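Side-chain contact in uncharacterized ABC transporter solute-binding protein yclQ (Bacillus subtilis subsp. subtilis str. 168, PDB 3GFV), which binds petrobactin, iron-free or ferric, and its precursor 3,4-dihydroxybenzoic acid, and serves the YclNOPQ ABC transporter in ferric-petrobactin uptake: residues Ala58-Lys62 / Gln63-Lys67. Numbering follows the deposited sequence.
Sequences AGLPK and QVLPK
L65 lays one branch of its isobutyl group against the end of L60, five residues back in the chain. The two methyls that meet are L65 CD2 and L60 CD1, 3.8 Å apart. The side chains cross at about a right angle, so they meet through these branch ends and not along their lengths. L60 has CG between its backbone N and carbonyl carbon (chi1 55°), which carries CD1 round to L65. L65 has CG beside its backbone N (chi1 -80°), and its CD2 faces back across the turn. The same CD2 lies 4.3 Å from P61 O, a loose approach. The side chain of K62 comes near L65 only at its root, with K62 CG 4.5 Å from L65 CD1, and then runs away from it. Its first carbons lie loosely beside the leucine. Beyond CG the K62 chain is extended and takes NZ to the loop before strand 78-79, where it is hydrogen-bonded to the backbone oxygens of Y77 and D74.

No direct hydrogen bond closes the turn. A water bridges it instead, donating to P61 O at 3.0 Å and accepting from V64 N at 3.0 Å. K62 O is also near V64 N, at 3.1 Å, but the angle is poor for a hydrogen bond. Helix 42-50 packs nearby: L45 touches L60, and F42 touches both P61 and L65. V64 and P66 touch helix 271-276 on the outgoing side. The contact lies at the start of the loop that follows strand 57-60, a strand placed between 78-79 and 37-39 in the five-stranded parallel sheet of a periplasmic binding protein fold of the Fe/B12 type.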
ATOM      1  N   ALA A  58      19.071   2.951  -6.921  1.00 23.30           N
ATOM      2  CA  ALA A  58      20.348   3.057  -6.208  1.00 28.65           C
ATOM      3  C   ALA A  58      20.276   2.575  -4.764  1.00 28.80           C
ATOM      4  O   ALA A  58      21.273   2.100  -4.202  1.00 26.67           O
ATOM      5  CB  ALA A  58      20.868   4.489  -6.251  1.00 30.91           C
ATOM      6  N   GLY A  59      19.105   2.713  -4.155  1.00 26.43           N
ATOM      7  CA  GLY A  59      18.973   2.467  -2.725  1.00 24.20           C
ATOM      8  C   GLY A  59      17.536   2.532  -2.258  1.00 22.64           C
ATOM      9  O   GLY A  59      16.677   3.156  -2.905  1.00 22.84           O
ATOM     10  N   LEU A  60      17.280   1.884  -1.123  1.00 22.02           N
ATOM     11  CA  LEU A  60      15.950   1.822  -0.540  1.00 18.91           C
ATOM     12  C   LEU A  60      16.149   1.461   0.936  1.00 20.63           C
ATOM     13  O   LEU A  60      17.202   0.939   1.317  1.00 21.88           O
ATOM     14  CB  LEU A  60      15.120   0.726  -1.216  1.00 24.19           C
ATOM     15  CG  LEU A  60      15.745  -0.676  -1.213  1.00 25.52           C
ATOM     16  CD1 LEU A  60      14.735  -1.690  -0.681  1.00 23.43           C
ATOM     17  CD2 LEU A  60      16.205  -1.044  -2.636  1.00 26.13           C
ATOM     18  N   PRO A  61      15.142   1.740   1.775  1.00 22.06           N
ATOM     19  CA  PRO A  61      15.286   1.384   3.194  1.00 24.46           C
ATOM     20  C   PRO A  61      15.008  -0.112   3.404  1.00 26.28           C
ATOM     21  O   PRO A  61      13.905  -0.572   3.145  1.00 29.96           O
ATOM     22  CB  PRO A  61      14.231   2.262   3.875  1.00 21.85           C
ATOM     23  CG  PRO A  61      13.155   2.467   2.737  1.00 20.11           C
ATOM     24  CD  PRO A  61      14.022   2.660   1.527  1.00 21.88           C
ATOM     25  N   LYS A  62      15.994  -0.871   3.871  1.00 26.25           N
ATOM     26  CA  LYS A  62      15.824  -2.323   3.931  1.00 27.69           C
ATOM     27  C   LYS A  62      15.449  -2.854   5.304  1.00 32.41           C
ATOM     28  O   LYS A  62      15.409  -4.066   5.498  1.00 33.40           O
ATOM     29  CB  LYS A  62      17.091  -3.036   3.449  1.00 28.86           C
ATOM     30  CG  LYS A  62      17.472  -2.728   1.997  1.00 26.77           C
ATOM     31  CD  LYS A  62      18.645  -3.590   1.571  1.00 27.55           C
ATOM     32  CE  LYS A  62      19.240  -3.104   0.269  1.00 26.04           C
ATOM     33  NZ  LYS A  62      20.191  -4.117  -0.271  1.00 32.28           N
ATOM     34  N   GLN A  63      15.189  -1.960   6.251  1.00 29.68           N
ATOM     35  CA  GLN A  63      14.912  -2.384   7.632  1.00 32.92           C
ATOM     36  C   GLN A  63      13.932  -3.556   7.686  1.00 35.80           C
ATOM     37  O   GLN A  63      14.216  -4.583   8.313  1.00 34.40           O
ATOM     38  CB  GLN A  63      14.383  -1.228   8.469  1.00 31.11           C
ATOM     39  CG  GLN A  63      14.160  -1.622   9.917  1.00 41.51           C
ATOM     40  CD  GLN A  63      13.266  -0.651  10.653  1.00 52.92           C
ATOM     41  OE1 GLN A  63      13.630  -0.149  11.719  1.00 60.21           O
ATOM     42  NE2 GLN A  63      12.087  -0.374  10.087  1.00 48.27           N
ATOM     43  N   VAL A  64      12.776  -3.389   7.043  1.00 27.72           N
ATOM     44  CA  VAL A  64      11.830  -4.474   6.844  1.00 28.26           C
ATOM     45  C   VAL A  64      11.315  -4.442   5.416  1.00 25.74           C
ATOM     46  O   VAL A  64      10.937  -3.382   4.908  1.00 28.47           O
ATOM     47  CB  VAL A  64      10.626  -4.403   7.834  1.00 32.66           C
ATOM     48  CG1 VAL A  64      11.039  -4.898   9.192  1.00 40.67           C
ATOM     49  CG2 VAL A  64      10.096  -2.983   7.934  1.00 38.48           C
ATOM     50  N   LEU A  65      11.316  -5.603   4.763  1.00 30.85           N
ATOM     51  CA  LEU A  65      10.845  -5.698   3.384  1.00 26.27           C
ATOM     52  C   LEU A  65       9.753  -6.728   3.243  1.00 30.50           C
ATOM     53  O   LEU A  65       9.894  -7.859   3.724  1.00 32.91           O
ATOM     54  CB  LEU A  65      12.001  -6.086   2.448  1.00 34.46           C
ATOM     55  CG  LEU A  65      12.982  -5.014   1.988  1.00 33.64           C
ATOM     56  CD1 LEU A  65      14.168  -5.667   1.281  1.00 32.61           C
ATOM     57  CD2 LEU A  65      12.293  -4.014   1.068  1.00 32.59           C
ATOM     58  N   PRO A  66       8.653  -6.353   2.580  1.00 26.40           N
ATOM     59  CA  PRO A  66       7.631  -7.358   2.281  1.00 32.26           C
ATOM     60  C   PRO A  66       8.251  -8.479   1.449  1.00 33.85           C
ATOM     61  O   PRO A  66       9.189  -8.221   0.680  1.00 30.96           O
ATOM     62  CB  PRO A  66       6.614  -6.580   1.442  1.00 30.57           C
ATOM     63  CG  PRO A  66       6.823  -5.154   1.810  1.00 30.61           C
ATOM     64  CD  PRO A  66       8.295  -5.018   2.073  1.00 26.33           C
ATOM     65  N   LYS A  67       7.714  -9.688   1.578  1.00 35.50           N
ATOM     66  CA  LYS A  67       8.307 -10.858   0.953  1.00 36.58           C
ATOM     67  C   LYS A  67       8.477 -10.685  -0.551  1.00 31.17           C
ATOM     68  O   LYS A  67       9.495 -11.089  -1.103  1.00 27.00           O
ATOM     69  CB  LYS A  67       7.492 -12.120   1.236  1.00 42.40           C
ATOM     70  CG  LYS A  67       8.179 -13.386   0.725  1.00 52.35           C
ATOM     71  CD  LYS A  67       7.272 -14.608   0.760  1.00 60.89           C
ATOM     72  CE  LYS A  67       7.849 -15.727  -0.107  1.00 69.07           C
ATOM     73  NZ  LYS A  67       7.048 -16.984  -0.034  1.00 73.51           N
TER
HETATM   74  O   HOH W   1      12.062  -0.986   5.457  1.00 35.18           O